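Local coordinates for polyketide synthase PksJ (Bacillus subtilis subsp. subtilis, PDB 4J1Q), which carries an NADPH-dependent ketoreductase domain of the bacillaene assembly line that stereoselectively reduces alpha- and beta-keto groups, at residues R200-G209 with Y281-A291; F328-V339 with F375-P384. All coordinates share one frame; numbering follows the deposited sequence.

Interaction 1: residues R200-G209 with Y281-A291; sequences RDEGVYLITG and YGTLNGIIHGA. With NDP (NADPH dihydro-nicotinamide-adenine-dinucleotide phosphate), chain B.
Leu206 of strand 204-208 sits beside Ile287 of strand 286-289, and the two side chains run in step from this pair of parallel strands. From CB, Leu206 turns its CG between the backbone N and the carbonyl carbon (chi1 81°). Leu206 CG comes 4.0 Å from Ile287 CG2, and the CD2 methyl carries most of the contact. Leu206 CD2 lies 3.3 Å from both Ile287 CD1 and Leu284 CD2, the Leu284 side chain coming across it roughly perpendicularly. Branched aliphatic residues suit this buried sheet face because they need no polar partner; Val232 of the next strand continues the layer.

Backbone bonds hold the register: Leu206 N to Gly286 O, Ile288 N to Leu206 O at 2.9 Å, and Thr208 N to Ile288 O. Past them Thr208 O accepts from Gly290 N at 2.8 Å. Thr208 OG1, over one face of the His289 ring, takes weak bonds from the Gly290 and Ala291 amides, while His289 NE2 donates to Pro313 O.

Gly209 has a positive phi, which favours glycine, and a CB there would run into the Gly290-Ala291 backbone. Gly209 CA comes within 3.3 Å of the cofactor's O4B, and Gly290 O accepts a bond from its O3D at 3.0 Å. Small residues where adjacent parallel strands end beside a dinucleotide are characteristic of the Rossmann fold.

Interaction 2: residues F328-V339 with F375-P384; sequences FPLDFFIFFSSV and FGSTISFNWP. With NDP (NADPH dihydro-nicotinamide-adenine-dinucleotide phosphate), chain B.
Trp383 turns the edge of its indole onto the face of Phe336, an edge-to-face pair with planes at 84° in which Trp383 NE1 stands 3.4 Å from Phe336 CD1. Next to it, Ile334 CG2 meets the edge of the Phe381 ring at CD1, 3.6 Å away. Large apolar groups suit this buried face, where Ile334 also runs alongside Ile379. The other face mixes Phe335, whose CZ touches Thr378 CG2 at 3.5 Å, with small polar side chains. Ser380 OG lies against Ser337 CB. Asn382 ND2 gives Ser338 O a nearly straight bond of 2.8 Å (178°); the acceptor lies in the plane of Asn382's own amide, while ND2 stands above the carbonyl plane of Ser338.

Between these two faces, parallel strands 332-338 and 377-383 are joined by alternating backbone bonds, among them Phe335 N to Ile379 O and Phe381 N to Phe335 O. They become weak at Ser337, and Val339 N to Trp383 O, 2.8 Å, closes the series.

In the second shell, Asp359 of helix 349-370 is bonded to Ser337, Ser380 and Asn382 and helps to position them; Ser337 OG also meets Asn355 O, and Asn382 OD1 meets Gln429. Ser338 is the N-cap of the helix that follows, its OG bonded to Ser340 N.

At the carboxyl ends of the strands lies the cofactor's nicotinamide ring, its C4N 3.1 Å from Pro384 O and C6N 3.4 Å from Ser337 O, the nicotinamide end of a Rossmann-type NADPH site.

In the fold
Both interactions are buried pairings of parallel strands in the same Rossmann-type sheet, where strands 286-289 and 332-338 are neighbours, so interaction 2 continues interaction 1 across it. The backbone joins them through a probable bond from His289 N to Ile334 O, and Phe332 packs on Gly286. At the end away from the cofactor, nearer solvent, Arg200 and Asp331 form a salt bridge. Their chemistry differs with place: residues 200-209 with 281-291 combine aliphatic packing with glycines close to the cofactor's riboses, whereas 328-339 with 375-384 are rich in aromatic rings and in serine and asparagine groups ordered by a helix, and they reach the nicotinamide.

Interaction 1: residues R200-G209 with Y281-A291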
loop_
_atom_site.group_PDB
_atom_site.type_symbol
_atom_site.label_atom_id
_atom_site.label_comp_id
_atom_site.label_asym_id
_atom_site.label_seq_id
_atom_site.Cartn_x
_atom_site.Cartn_y
_atom_site.Cartn_z
ATOM N N ARG A 200 13.507 20.293 -8.856
ATOM C CA ARG A 200 13.693 21.722 -9.121
ATOM C C ARG A 200 14.688 22.309 -8.131
ATOM O O ARG A 200 14.498 22.219 -6.911
ATOM C CB ARG A 200 12.367 22.472 -8.991
ATOM C CG ARG A 200 11.334 22.071 -10.023
ATOM C CD ARG A 200 10.050 22.854 -9.839
ATOM N NE ARG A 200 9.048 22.436 -10.815
ATOM C CZ ARG A 200 7.800 22.888 -10.845
ATOM N NH1 ARG A 200 7.397 23.782 -9.949
ATOM N NH2 ARG A 200 6.954 22.434 -11.760
ATOM N N ASP A 201 15.721 22.960 -8.673
ATOM C CA ASP A 201 16.856 23.416 -7.879
ATOM C C ASP A 201 16.401 24.336 -6.763
ATOM O O ASP A 201 16.848 24.214 -5.625
ATOM C CB ASP A 201 17.897 24.119 -8.745
ATOM C CG ASP A 201 18.831 23.143 -9.443
ATOM O OD1 ASP A 201 19.545 22.379 -8.752
ATOM O OD2 ASP A 201 18.844 23.131 -10.689
ATOM N N GLU A 202 15.452 25.209 -7.070
ATOM C CA GLU A 202 14.674 25.831 -6.011
ATOM C C GLU A 202 13.317 25.138 -5.861
ATOM O O GLU A 202 12.907 24.375 -6.734
ATOM C CB GLU A 202 14.518 27.335 -6.259
ATOM C CG GLU A 202 15.845 28.086 -6.355
ATOM C CD GLU A 202 15.757 29.534 -5.899
ATOM O OE1 GLU A 202 14.839 30.246 -6.362
ATOM O OE2 GLU A 202 16.634 29.968 -5.112
ATOM N N GLY A 203 12.617 25.408 -4.770
ATOM C CA GLY A 203 11.293 24.828 -4.569
ATOM C C GLY A 203 11.228 23.745 -3.497
ATOM O O GLY A 203 12.251 23.221 -3.066
ATOM N N VAL A 204 10.010 23.392 -3.096
ATOM C CA VAL A 204 9.793 22.747 -1.816
ATOM C C VAL A 204 9.413 21.269 -1.933
ATOM O O VAL A 204 8.518 20.906 -2.696
ATOM C CB VAL A 204 8.738 23.487 -0.980
ATOM C CG1 VAL A 204 8.565 22.805 0.369
ATOM C CG2 VAL A 204 9.158 24.933 -0.784
ATOM N N TYR A 205 10.095 20.432 -1.150
ATOM C CA TYR A 205 9.765 19.031 -1.016
ATOM C C TYR A 205 9.583 18.727 0.461
ATOM O O TYR A 205 10.353 19.205 1.302
ATOM C CB TYR A 205 10.870 18.153 -1.621
ATOM C CG TYR A 205 11.211 18.531 -3.053
ATOM C CD1 TYR A 205 10.235 18.492 -4.057
ATOM C CD2 TYR A 205 12.476 19.033 -3.386
ATOM C CE1 TYR A 205 10.523 18.900 -5.361
ATOM C CE2 TYR A 205 12.776 19.432 -4.686
ATOM C CZ TYR A 205 11.798 19.388 -5.660
ATOM O OH TYR A 205 12.110 19.807 -6.939
ATOM N N LEU A 206 8.513 17.994 0.778
ATOM C CA LEU A 206 8.364 17.376 2.080
ATOM C C LEU A 206 8.362 15.859 2.073
ATOM O O LEU A 206 7.900 15.203 1.136
ATOM C CB LEU A 206 7.151 17.914 2.846
ATOM C CG LEU A 206 5.759 17.376 2.533
ATOM C CD1 LEU A 206 4.845 17.543 3.732
ATOM C CD2 LEU A 206 5.222 18.185 1.375
ATOM N N ILE A 207 8.868 15.317 3.170
ATOM C CA ILE A 207 8.889 13.908 3.389
ATOM C C ILE A 207 8.262 13.681 4.752
ATOM O O ILE A 207 8.837 14.069 5.786
ATOM C CB ILE A 207 10.336 13.380 3.373
ATOM C CG1 ILE A 207 11.128 14.014 2.220
ATOM C CG2 ILE A 207 10.339 11.858 3.302
ATOM C CD1 ILE A 207 12.520 13.444 2.026
ATOM N N THR A 208 7.034 13.156 4.756
ATOM C CA THR A 208 6.445 12.685 5.980
ATOM C C THR A 208 7.163 11.417 6.350
ATOM O O THR A 208 7.600 10.692 5.472
ATOM C CB THR A 208 4.957 12.387 5.817
ATOM O OG1 THR A 208 4.791 11.188 5.055
ATOM C CG2 THR A 208 4.269 13.542 5.128
ATOM N N GLY A 209 7.369 11.206 7.647
ATOM C CA GLY A 209 8.324 10.208 8.115
ATOM C C GLY A 209 9.749 10.603 7.784
ATOM O O GLY A 209 10.627 9.755 7.675
ATOM N N TYR A 281 6.376 29.695 2.456
ATOM C CA TYR A 281 7.091 29.349 1.230
ATOM C C TYR A 281 6.190 29.575 0.031
ATOM O O TYR A 281 4.975 29.639 0.173
ATOM C CB TYR A 281 7.498 27.875 1.275
ATOM C CG TYR A 281 8.418 27.530 2.413
ATOM C CD1 TYR A 281 9.637 28.177 2.564
ATOM C CD2 TYR A 281 8.071 26.553 3.339
ATOM C CE1 TYR A 281 10.486 27.869 3.610
ATOM C CE2 TYR A 281 8.914 26.230 4.390
ATOM C CZ TYR A 281 10.126 26.885 4.517
ATOM O OH TYR A 281 10.959 26.581 5.572
ATOM N N GLY A 282 6.775 29.625 -1.156
ATOM C CA GLY A 282 5.996 29.866 -2.366
ATOM C C GLY A 282 5.029 28.732 -2.645
ATOM O O GLY A 282 3.837 28.943 -2.883
ATOM N N THR A 283 5.549 27.514 -2.613
ATOM C CA THR A 283 4.792 26.367 -3.091
ATOM C C THR A 283 5.348 25.032 -2.603
ATOM O O THR A 283 6.385 24.972 -1.934
ATOM C CB THR A 283 4.699 26.346 -4.631
ATOM O OG1 THR A 283 6.013 26.239 -5.198
ATOM C CG2 THR A 283 4.030 27.609 -5.136
ATOM N N LEU A 284 4.649 23.965 -2.955
ATOM C CA LEU A 284 5.154 22.635 -2.738
ATOM C C LEU A 284 5.465 21.992 -4.088
ATOM O O LEU A 284 4.600 21.925 -4.949
ATOM C CB LEU A 284 4.088 21.837 -1.988
ATOM C CG LEU A 284 4.518 20.672 -1.113
ATOM C CD1 LEU A 284 5.778 21.002 -0.321
ATOM C CD2 LEU A 284 3.351 20.338 -0.191
ATOM N N ASN A 285 6.703 21.545 -4.273
ATOM C CA ASN A 285 7.116 20.903 -5.531
ATOM C C ASN A 285 7.011 19.381 -5.525
ATOM O O ASN A 285 7.232 18.744 -6.547
ATOM C CB ASN A 285 8.544 21.287 -5.884
ATOM C CG ASN A 285 8.665 22.729 -6.310
ATOM O OD1 ASN A 285 7.692 23.343 -6.774
ATOM N ND2 ASN A 285 9.850 23.293 -6.117
ATOM N N GLY A 286 6.740 18.796 -4.366
ATOM C CA GLY A 286 6.849 17.353 -4.235
ATOM C C GLY A 286 6.571 16.865 -2.831
ATOM O O GLY A 286 6.851 17.567 -1.854
ATOM N N ILE A 287 6.005 15.669 -2.737
ATOM C CA ILE A 287 5.744 15.015 -1.448
ATOM C C ILE A 287 6.136 13.561 -1.540
ATOM O O ILE A 287 5.786 12.892 -2.506
ATOM C CB ILE A 287 4.258 15.068 -1.094
ATOM C CG1 ILE A 287 3.738 16.494 -1.242
ATOM C CG2 ILE A 287 4.013 14.554 0.309
ATOM C CD1 ILE A 287 2.662 16.841 -0.250
ATOM N N ILE A 288 6.927 13.093 -0.577
ATOM C CA ILE A 288 7.028 11.669 -0.291
ATOM C C ILE A 288 6.254 11.388 0.964
ATOM O O ILE A 288 6.446 12.070 1.967
ATOM C CB ILE A 288 8.476 11.229 -0.062
ATOM C CG1 ILE A 288 9.206 11.106 -1.405
ATOM C CG2 ILE A 288 8.527 9.909 0.671
ATOM C CD1 ILE A 288 10.514 11.843 -1.445
ATOM N N HIS A 289 5.375 10.388 0.908
ATOM C CA HIS A 289 4.725 9.913 2.119
ATOM C C HIS A 289 5.465 8.734 2.658
ATOM O O HIS A 289 5.361 7.647 2.134
ATOM C CB HIS A 289 3.273 9.557 1.847
ATOM C CG HIS A 289 2.466 9.293 3.094
ATOM N ND1 HIS A 289 1.766 10.250 3.717
ATOM C CD2 HIS A 289 2.244 8.131 3.798
ATOM C CE1 HIS A 289 1.111 9.724 4.762
ATOM N NE2 HIS A 289 1.416 8.429 4.821
ATOM N N GLY A 290 6.324 8.975 3.640
ATOM C CA GLY A 290 7.143 7.908 4.193
ATOM C C GLY A 290 6.773 7.553 5.612
ATOM O O GLY A 290 7.369 6.649 6.187
ATOM N N ALA A 291 5.760 8.218 6.159
ATOM C CA ALA A 291 5.324 7.945 7.546
ATOM C C ALA A 291 4.737 6.545 7.695
ATOM O O ALA A 291 3.920 6.111 6.884
ATOM C CB ALA A 291 4.314 8.981 8.019
HETATM P PA NDP B . 11.366 4.264 9.890
HETATM O O1A NDP B . 10.477 3.677 10.993
HETATM O O2A NDP B . 12.823 4.561 10.068
HETATM O O5B NDP B . 10.643 5.558 9.296
HETATM C C5B NDP B . 9.255 5.799 9.538
HETATM C C4B NDP B . 9.174 7.216 10.083
HETATM O O4B NDP B . 7.798 7.600 10.135
HETATM C C3B NDP B . 9.656 7.251 11.525
HETATM O O3B NDP B . 10.735 8.228 11.512
HETATM C C2B NDP B . 8.467 7.757 12.338
HETATM O O2B NDP B . 8.881 8.833 13.236
HETATM C C1B NDP B . 7.551 8.380 11.301
HETATM N N9A NDP B . 6.140 8.177 11.746
HETATM C C8A NDP B . 5.583 7.016 12.245
HETATM N N7A NDP B . 4.246 7.276 12.523
HETATM C C5A NDP B . 3.968 8.597 12.129
HETATM C C6A NDP B . 2.831 9.400 12.166
HETATM N N6A NDP B . 1.640 8.960 12.688
HETATM N N1A NDP B . 2.902 10.680 11.701
HETATM C C2A NDP B . 4.072 11.184 11.239
HETATM N N3A NDP B . 5.194 10.433 11.236
HETATM C C4A NDP B . 5.164 9.124 11.637
HETATM O O3 NDP B . 11.187 3.303 8.607
HETATM P PN NDP B . 11.910 3.635 7.218
HETATM O O1N NDP B . 12.807 2.420 6.999
HETATM O O2N NDP B . 12.378 5.077 7.167
HETATM O O5D NDP B . 10.673 3.507 6.187
HETATM C C5D NDP B . 10.188 4.606 5.403
HETATM C C4D NDP B . 8.882 4.150 4.712
HETATM O O4D NDP B . 9.206 3.187 3.687
HETATM C C3D NDP B . 7.955 3.429 5.701
HETATM O O3D NDP B . 6.579 3.826 5.492
HETATM C C2D NDP B . 8.166 1.978 5.393
HETATM O O2D NDP B . 6.947 1.270 5.634
HETATM C C1D NDP B . 8.580 1.942 3.915
HETATM N N1N NDP B . 9.503 0.833 3.642
HETATM C C2N NDP B . 10.749 0.786 4.195
HETATM C C3N NDP B . 11.612 -0.313 3.975
HETATM C C7N NDP B . 13.011 -0.330 4.594
HETATM O O7N NDP B . 13.847 -1.119 4.134
HETATM N N7N NDP B . 13.298 0.431 5.677
HETATM C C4N NDP B . 11.156 -1.422 3.215
HETATM C C5N NDP B . 9.853 -1.359 2.683
HETATM C C6N NDP B . 9.051 -0.218 2.928
HETATM P P2B NDP B . 8.087 9.143 14.614
HETATM O O1X NDP B . 8.015 7.751 15.280
HETATM O O2X NDP B . 9.017 10.194 15.206
HETATM O O3X NDP B . 6.724 9.677 14.222
#

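Interaction 2: residues F328-V339 with F375-P384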
loop_
_atom_site.group_PDB
_atom_site.type_symbol
_atom_site.label_atom_id
_atom_site.label_comp_id
_atom_site.label_asym_id
_atom_site.label_seq_id
_atom_site.Cartn_x
_atom_site.Cartn_y
_atom_site.Cartn_z
ATOM N N PHE A 328 -2.064 22.404 -4.371
ATOM C CA PHE A 328 -0.669 22.700 -4.668
ATOM C C PHE A 328 -0.276 22.164 -6.029
ATOM O O PHE A 328 -0.698 21.080 -6.411
ATOM C CB PHE A 328 0.247 22.105 -3.609
ATOM C CG PHE A 328 0.130 22.757 -2.270
ATOM C CD1 PHE A 328 1.085 23.669 -1.849
ATOM C CD2 PHE A 328 -0.892 22.401 -1.395
ATOM C CE1 PHE A 328 1.020 24.227 -0.587
ATOM C CE2 PHE A 328 -0.962 22.954 -0.126
ATOM C CZ PHE A 328 -0.006 23.875 0.276
ATOM N N PRO A 329 0.554 22.922 -6.761
ATOM C CA PRO A 329 0.985 22.533 -8.095
ATOM C C PRO A 329 2.161 21.558 -8.060
ATOM O O PRO A 329 3.253 21.906 -8.516
ATOM C CB PRO A 329 1.414 23.865 -8.717
ATOM C CG PRO A 329 1.898 24.662 -7.560
ATOM C CD PRO A 329 1.040 24.266 -6.394
ATOM N N LEU A 330 1.926 20.348 -7.549
ATOM C CA LEU A 330 2.994 19.373 -7.306
ATOM C C LEU A 330 3.584 18.812 -8.589
ATOM O O LEU A 330 2.856 18.560 -9.546
ATOM C CB LEU A 330 2.472 18.208 -6.452
ATOM C CG LEU A 330 1.941 18.515 -5.048
ATOM C CD1 LEU A 330 1.265 17.287 -4.452
ATOM C CD2 LEU A 330 3.065 18.988 -4.146
ATOM N N ASP A 331 4.884 18.524 -8.570
ATOM C CA ASP A 331 5.503 17.710 -9.615
ATOM C C ASP A 331 5.233 16.207 -9.378
ATOM O O ASP A 331 5.147 15.427 -10.329
ATOM C CB ASP A 331 7.013 17.980 -9.693
ATOM C CG ASP A 331 7.362 19.483 -9.857
ATOM O OD1 ASP A 331 6.509 20.268 -10.346
ATOM O OD2 ASP A 331 8.501 19.870 -9.483
ATOM N N PHE A 332 5.067 15.814 -8.112
ATOM C CA PHE A 332 4.826 14.413 -7.758
ATOM C C PHE A 332 4.214 14.239 -6.362
ATOM O O PHE A 332 4.292 15.135 -5.507
ATOM C CB PHE A 332 6.114 13.581 -7.880
ATOM C CG PHE A 332 7.263 14.098 -7.041
ATOM C CD1 PHE A 332 7.233 13.995 -5.653
ATOM C CD2 PHE A 332 8.388 14.666 -7.646
ATOM C CE1 PHE A 332 8.291 14.459 -4.890
ATOM C CE2 PHE A 332 9.441 15.140 -6.892
ATOM C CZ PHE A 332 9.393 15.034 -5.512
ATOM N N PHE A 333 3.539 13.110 -6.166
ATOM C CA PHE A 333 3.146 12.661 -4.841
ATOM C C PHE A 333 3.445 11.163 -4.808
ATOM O O PHE A 333 2.797 10.386 -5.500
ATOM C CB PHE A 333 1.652 12.924 -4.628
ATOM C CG PHE A 333 1.206 12.923 -3.180
ATOM C CD1 PHE A 333 1.870 12.170 -2.219
ATOM C CD2 PHE A 333 0.020 13.553 -2.822
ATOM C CE1 PHE A 333 1.394 12.095 -0.904
ATOM C CE2 PHE A 333 -0.459 13.489 -1.513
ATOM C CZ PHE A 333 0.214 12.731 -0.554
ATOM N N ILE A 334 4.530 10.797 -4.131
ATOM C CA ILE A 334 5.008 9.422 -4.126
ATOM C C ILE A 334 4.837 8.774 -2.759
ATOM O O ILE A 334 5.280 9.326 -1.752
ATOM C CB ILE A 334 6.491 9.358 -4.502
ATOM C CG1 ILE A 334 6.684 9.613 -6.011
ATOM C CG2 ILE A 334 7.091 8.033 -4.065
ATOM C CD1 ILE A 334 8.044 10.187 -6.345
ATOM N N PHE A 335 4.154 7.630 -2.721
ATOM C CA PHE A 335 3.984 6.885 -1.471
ATOM C C PHE A 335 5.119 5.876 -1.344
ATOM O O PHE A 335 5.373 5.107 -2.270
ATOM C CB PHE A 335 2.645 6.117 -1.452
ATOM C CG PHE A 335 1.481 6.877 -2.007
ATOM C CD1 PHE A 335 0.445 6.199 -2.646
ATOM C CD2 PHE A 335 1.377 8.248 -1.848
ATOM C CE1 PHE A 335 -0.618 6.889 -3.213
ATOM C CE2 PHE A 335 0.323 8.951 -2.404
ATOM C CZ PHE A 335 -0.682 8.273 -3.084
ATOM N N PHE A 336 5.677 5.762 -0.149
ATOM C CA PHE A 336 6.617 4.675 0.137
ATOM C C PHE A 336 5.922 3.458 0.738
ATOM O O PHE A 336 5.753 3.338 1.961
ATOM C CB PHE A 336 7.764 5.153 1.036
ATOM C CG PHE A 336 8.814 5.950 0.296
ATOM C CD1 PHE A 336 8.634 6.290 -1.049
ATOM C CD2 PHE A 336 9.993 6.317 0.925
ATOM C CE1 PHE A 336 9.595 7.008 -1.731
ATOM C CE2 PHE A 336 10.955 7.041 0.251
ATOM C CZ PHE A 336 10.766 7.383 -1.089
ATOM N N SER A 337 5.456 2.580 -0.141
ATOM C CA SER A 337 4.725 1.384 0.279
ATOM C C SER A 337 5.743 0.251 0.396
ATOM O O SER A 337 6.945 0.487 0.350
ATOM C CB SER A 337 3.641 1.058 -0.773
ATOM O OG SER A 337 3.002 -0.185 -0.524
ATOM N N SER A 338 5.273 -0.989 0.437
ATOM C CA SER A 338 6.165 -2.082 0.757
ATOM C C SER A 338 5.825 -3.305 -0.067
ATOM O O SER A 338 4.659 -3.522 -0.455
ATOM C CB SER A 338 6.055 -2.439 2.244
ATOM O OG SER A 338 6.531 -3.754 2.464
ATOM N N VAL A 339 6.825 -4.154 -0.267
ATOM C CA VAL A 339 6.576 -5.473 -0.828
ATOM C C VAL A 339 5.518 -6.290 -0.035
ATOM O O VAL A 339 4.789 -7.084 -0.601
ATOM C CB VAL A 339 7.909 -6.225 -1.019
ATOM C CG1 VAL A 339 7.812 -7.656 -0.531
ATOM C CG2 VAL A 339 8.327 -6.167 -2.488
ATOM N N PHE A 375 -3.183 17.754 -8.505
ATOM C CA PHE A 375 -2.046 18.182 -9.313
ATOM C C PHE A 375 -0.856 17.241 -9.142
ATOM O O PHE A 375 -0.481 16.895 -8.013
ATOM C CB PHE A 375 -1.631 19.606 -8.932
ATOM C CG PHE A 375 -2.647 20.657 -9.289
ATOM C CD1 PHE A 375 -3.749 20.343 -10.080
ATOM C CD2 PHE A 375 -2.456 21.977 -8.904
ATOM C CE1 PHE A 375 -4.652 21.322 -10.460
ATOM C CE2 PHE A 375 -3.333 22.972 -9.317
ATOM C CZ PHE A 375 -4.437 22.640 -10.088
ATOM N N GLY A 376 -0.243 16.862 -10.265
ATOM C CA GLY A 376 1.031 16.127 -10.261
ATOM C C GLY A 376 0.911 14.606 -10.301
ATOM O O GLY A 376 -0.135 14.039 -9.961
ATOM N N SER A 377 1.991 13.940 -10.697
ATOM C CA SER A 377 1.941 12.500 -10.929
ATOM C C SER A 377 2.053 11.693 -9.628
ATOM O O SER A 377 2.858 12.013 -8.755
ATOM C CB SER A 377 3.029 12.082 -11.917
ATOM O OG SER A 377 4.265 11.932 -11.244
ATOM N N THR A 378 1.277 10.619 -9.540
ATOM C CA THR A 378 1.186 9.838 -8.306
ATOM C C THR A 378 1.749 8.446 -8.508
ATOM O O THR A 378 1.316 7.724 -9.402
ATOM C CB THR A 378 -0.273 9.686 -7.842
ATOM O OG1 THR A 378 -0.930 10.953 -7.913
ATOM C CG2 THR A 378 -0.323 9.186 -6.431
ATOM N N ILE A 379 2.654 8.048 -7.623
ATOM C CA ILE A 379 3.257 6.727 -7.697
ATOM C C ILE A 379 3.315 6.122 -6.310
ATOM O O ILE A 379 3.643 6.811 -5.348
ATOM C CB ILE A 379 4.692 6.805 -8.256
ATOM C CG1 ILE A 379 4.681 7.496 -9.611
ATOM C CG2 ILE A 379 5.300 5.414 -8.384
ATOM C CD1 ILE A 379 6.063 7.814 -10.145
ATOM N N SER A 380 3.068 4.821 -6.221
ATOM C CA SER A 380 3.338 4.065 -5.007
ATOM C C SER A 380 4.432 3.036 -5.305
ATOM O O SER A 380 4.353 2.315 -6.312
ATOM C CB SER A 380 2.059 3.375 -4.523
ATOM O OG SER A 380 2.223 2.716 -3.250
ATOM N N PHE A 381 5.489 3.022 -4.493
ATOM C CA PHE A 381 6.578 2.070 -4.707
ATOM C C PHE A 381 6.411 0.935 -3.706
ATOM O O PHE A 381 6.391 1.174 -2.487
ATOM C CB PHE A 381 7.961 2.736 -4.508
ATOM C CG PHE A 381 8.388 3.648 -5.641
ATOM C CD1 PHE A 381 7.945 4.965 -5.708
ATOM C CD2 PHE A 381 9.282 3.209 -6.592
ATOM C CE1 PHE A 381 8.368 5.816 -6.727
ATOM C CE2 PHE A 381 9.707 4.049 -7.621
ATOM C CZ PHE A 381 9.255 5.358 -7.683
ATOM N N ASN A 382 6.353 -0.300 -4.196
ATOM C CA ASN A 382 6.520 -1.426 -3.297
ATOM C C ASN A 382 7.983 -1.791 -3.081
ATOM O O ASN A 382 8.599 -2.485 -3.924
ATOM C CB ASN A 382 5.735 -2.636 -3.786
ATOM C CG ASN A 382 4.273 -2.344 -3.931
ATOM O OD1 ASN A 382 3.806 -1.938 -5.013
ATOM N ND2 ASN A 382 3.524 -2.578 -2.863
ATOM N N TRP A 383 8.550 -1.253 -1.998
ATOM C CA TRP A 383 9.977 -1.398 -1.714
ATOM C C TRP A 383 10.237 -2.708 -1.056
ATOM O O TRP A 383 9.480 -3.127 -0.156
ATOM C CB TRP A 383 10.449 -0.315 -0.760
ATOM C CG TRP A 383 10.521 1.077 -1.333
ATOM C CD1 TRP A 383 10.030 2.238 -0.755
ATOM C CD2 TRP A 383 11.245 1.519 -2.546
ATOM N NE1 TRP A 383 10.331 3.335 -1.528
ATOM C CE2 TRP A 383 11.066 2.973 -2.616
ATOM C CE3 TRP A 383 11.980 0.882 -3.537
ATOM C CZ2 TRP A 383 11.644 3.740 -3.622
ATOM C CZ3 TRP A 383 12.507 1.653 -4.579
ATOM C CH2 TRP A 383 12.358 3.058 -4.613
ATOM N N PRO A 384 11.374 -3.326 -1.400
ATOM C CA PRO A 384 11.853 -4.417 -0.586
ATOM C C PRO A 384 12.609 -3.888 0.638
ATOM O O PRO A 384 12.705 -2.664 0.848
ATOM C CB PRO A 384 12.811 -5.124 -1.525
ATOM C CG PRO A 384 13.443 -3.990 -2.292
ATOM C CD PRO A 384 12.323 -2.987 -2.482
HETATM P PA NDP B . 11.366 4.264 9.890
HETATM O O1A NDP B . 10.477 3.677 10.993
HETATM O O2A NDP B . 12.823 4.561 10.068
HETATM O O5B NDP B . 10.643 5.558 9.296
HETATM C C5B NDP B . 9.255 5.799 9.538
HETATM C C4B NDP B . 9.174 7.216 10.083
HETATM O O4B NDP B . 7.798 7.600 10.135
HETATM C C3B NDP B . 9.656 7.251 11.525
HETATM O O3B NDP B . 10.735 8.228 11.512
HETATM C C2B NDP B . 8.467 7.757 12.338
HETATM O O2B NDP B . 8.881 8.833 13.236
HETATM C C1B NDP B . 7.551 8.380 11.301
HETATM N N9A NDP B . 6.140 8.177 11.746
HETATM C C8A NDP B . 5.583 7.016 12.245
HETATM N N7A NDP B . 4.246 7.276 12.523
HETATM C C5A NDP B . 3.968 8.597 12.129
HETATM C C6A NDP B . 2.831 9.400 12.166
HETATM N N6A NDP B . 1.640 8.960 12.688
HETATM N N1A NDP B . 2.902 10.680 11.701
HETATM C C2A NDP B . 4.072 11.184 11.239
HETATM N N3A NDP B . 5.194 10.433 11.236
HETATM C C4A NDP B . 5.164 9.124 11.637
HETATM O O3 NDP B . 11.187 3.303 8.607
HETATM P PN NDP B . 11.910 3.635 7.218
HETATM O O1N NDP B . 12.807 2.420 6.999
HETATM O O2N NDP B . 12.378 5.077 7.167
HETATM O O5D NDP B . 10.673 3.507 6.187
HETATM C C5D NDP B . 10.188 4.606 5.403
HETATM C C4D NDP B . 8.882 4.150 4.712
HETATM O O4D NDP B . 9.206 3.187 3.687
HETATM C C3D NDP B . 7.955 3.429 5.701
HETATM O O3D NDP B . 6.579 3.826 5.492
HETATM C C2D NDP B . 8.166 1.978 5.393
HETATM O O2D NDP B . 6.947 1.270 5.634
HETATM C C1D NDP B . 8.580 1.942 3.915
HETATM N N1N NDP B . 9.503 0.833 3.642
HETATM C C2N NDP B . 10.749 0.786 4.195
HETATM C C3N NDP B . 11.612 -0.313 3.975
HETATM C C7N NDP B . 13.011 -0.330 4.594
HETATM O O7N NDP B . 13.847 -1.119 4.134
HETATM N N7N NDP B . 13.298 0.431 5.677
HETATM C C4N NDP B . 11.156 -1.422 3.215
HETATM C C5N NDP B . 9.853 -1.359 2.683
HETATM C C6N NDP B . 9.051 -0.218 2.928
HETATM P P2B NDP B . 8.087 9.143 14.614
HETATM O O1X NDP B . 8.015 7.751 15.280
HETATM O O2X NDP B . 9.017 10.194 15.206
HETATM O O3X NDP B . 6.724 9.677 14.222
#